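Local coordinates for N-acetylneuraminic acid outer membrane channel protein NanC (Escherichia coli, PDB 2WJR), which forms a monomeric, weakly anion-selective outer-membrane channel through which the sialic acid N-acetylneuraminic acid enters the bacterium, at residues Y186-L189 with D190-G193. The protein carries 1 engineered substitution. Sequence-based numbering, arbitrary orientation.
Sequences YDYL and DRQG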
loop_
_atom_site.group_PDB
_atom_site.type_symbol
_atom_site.label_atom_id
_atom_site.label_comp_id
_atom_site.label_asym_id
_atom_site.label_seq_id
_atom_site.Cartn_x
_atom_site.Cartn_y
_atom_site.Cartn_z
ATOM N N TYR A 186 -3.942 -10.289 6.870
ATOM C CA TYR A 186 -3.797 -11.257 5.802
ATOM C C TYR A 186 -3.962 -10.525 4.467
ATOM O O TYR A 186 -4.911 -9.754 4.284
ATOM C CB TYR A 186 -4.817 -12.406 5.929
ATOM C CG TYR A 186 -4.904 -13.194 4.635
ATOM C CD1 TYR A 186 -3.948 -14.159 4.324
ATOM C CD2 TYR A 186 -5.904 -12.935 3.700
ATOM C CE1 TYR A 186 -3.991 -14.851 3.120
ATOM C CE2 TYR A 186 -5.953 -13.620 2.498
ATOM C CZ TYR A 186 -4.994 -14.579 2.216
ATOM O OH TYR A 186 -5.047 -15.253 1.016
ATOM N N ASP A 187 -3.029 -10.752 3.545
ATOM C CA ASP A 187 -3.168 -10.235 2.191
ATOM C C ASP A 187 -3.106 -11.382 1.199
ATOM O O ASP A 187 -2.397 -12.376 1.419
ATOM C CB ASP A 187 -2.063 -9.235 1.842
ATOM C CG ASP A 187 -1.656 -8.406 3.006
ATOM O OD1 ASP A 187 -2.455 -7.546 3.424
ATOM O OD2 ASP A 187 -0.540 -8.623 3.523
ATOM N N TYR A 188 -3.882 -11.240 0.136
ATOM C CA TYR A 188 -3.713 -12.060 -1.045
ATOM C C TYR A 188 -3.230 -11.148 -2.170
ATOM O O TYR A 188 -3.929 -10.192 -2.587
ATOM C CB TYR A 188 -4.998 -12.782 -1.422
ATOM C CG TYR A 188 -4.753 -13.664 -2.630
ATOM C CD1 TYR A 188 -5.390 -13.414 -3.838
ATOM C CD2 TYR A 188 -3.818 -14.697 -2.570
ATOM C CE1 TYR A 188 -5.147 -14.205 -4.956
ATOM C CE2 TYR A 188 -3.557 -15.490 -3.680
ATOM C CZ TYR A 188 -4.221 -15.229 -4.870
ATOM O OH TYR A 188 -3.955 -16.002 -5.973
ATOM N N LEU A 189 -2.014 -11.415 -2.646
ATOM C CA LEU A 189 -1.376 -10.539 -3.617
ATOM C C LEU A 189 -1.382 -11.114 -5.050
ATOM O O LEU A 189 -0.487 -10.834 -5.849
ATOM C CB LEU A 189 0.031 -10.229 -3.139
ATOM C CG LEU A 189 0.086 -9.647 -1.724
ATOM C CD1 LEU A 189 1.539 -9.388 -1.349
ATOM C CD2 LEU A 189 -0.747 -8.347 -1.598
ATOM N N ASP A 190 -2.428 -11.875 -5.366
ATOM C CA ASP A 190 -2.624 -12.454 -6.697
ATOM C C ASP A 190 -1.504 -13.504 -6.904
ATOM O O ASP A 190 -0.784 -13.843 -5.975
ATOM C CB ASP A 190 -2.580 -11.324 -7.747
ATOM C CG ASP A 190 -3.351 -11.648 -9.020
ATOM O OD1 ASP A 190 -3.091 -12.718 -9.644
ATOM O OD2 ASP A 190 -4.172 -10.796 -9.432
ATOM N N ARG A 191 -1.362 -14.021 -8.111
ATOM C CA ARG A 191 -0.288 -14.985 -8.372
ATOM C C ARG A 191 1.003 -14.250 -8.727
ATOM O O ARG A 191 1.497 -14.364 -9.837
ATOM C CB ARG A 191 -0.710 -15.924 -9.491
ATOM C CG ARG A 191 -1.935 -16.763 -9.137
ATOM C CD ARG A 191 -2.111 -17.899 -10.172
ATOM N NE ARG A 191 -0.975 -18.817 -10.075
ATOM C CZ ARG A 191 -0.833 -19.749 -9.122
ATOM N NH1 ARG A 191 0.248 -20.537 -9.101
ATOM N NH2 ARG A 191 -1.774 -19.931 -8.205
ATOM N N GLN A 192 1.547 -13.505 -7.765
ATOM C CA GLN A 192 2.687 -12.627 -8.009
ATOM C C GLN A 192 3.928 -13.064 -7.235
ATOM O O GLN A 192 4.930 -12.331 -7.188
ATOM C CB GLN A 192 2.329 -11.176 -7.650
ATOM C CG GLN A 192 1.437 -10.516 -8.675
ATOM C CD GLN A 192 1.276 -9.018 -8.461
ATOM O OE1 GLN A 192 1.861 -8.218 -9.183
ATOM N NE2 GLN A 192 0.477 -8.635 -7.460
ATOM N N GLY A 193 3.865 -14.254 -6.648
ATOM C CA GLY A 193 5.015 -14.801 -5.947
ATOM C C GLY A 193 6.065 -15.189 -6.982
ATOM O O GLY A 193 5.727 -15.618 -8.104
#
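The backbone leaves the extended path of strand 180-188 at Leu-189, Asp-190 follows with a positive phi of 67°, and an inverse gamma turn centred on Arg-191 comes next, its Gln-192 N to Asp-190 O bond weak. The ring of Tyr-188 lies over the start of this bend. A chi1 of -178° swings the ring to the side of the carbonyl carbon and forward along the chain, where one face lies over the peptide N of Asp-190, which sits off-centre toward the ring's rim, while CE1 packs at 3.5 Å from Asp-190 CA. The phenol OH ends beside the aliphatic part of Arg-191, 3.8 Å from CG. A serine in place of Tyr-188 would probably lose the ring's packing over the Asp-190 backbone and its contact with Arg-191 CG, opening a gap beside the bend. Farther out, the guanidinium of Arg-191 bonds through NE to Asn-200. The side chain of Gln-192, extended beyond CG, turns back so that NE2 donates to Leu-189 O at 2.9 Å; the bond is nearly straight at the hydrogen (167°), and the donor stands above the carbonyl plane. NE2 also bonds to Tyr-150 OH, which helps fix the amide's rotation. The carboxylate of Asp-190 receives the N-H of Arg-191 on the anti lone pair of OD1 at 2.7 Å, whereas OD2 accepts from Thr-166 N, so the buried group ties the bend to neighbouring strand 164-174. Gln-192 and Gly-193 both face Leu-201 in a classic beta bulge, at which the outgoing arm re-enters pairing with strand 198-212 in the extracellular hairpin between two transmembrane strands of the KdgM-family beta-barrel.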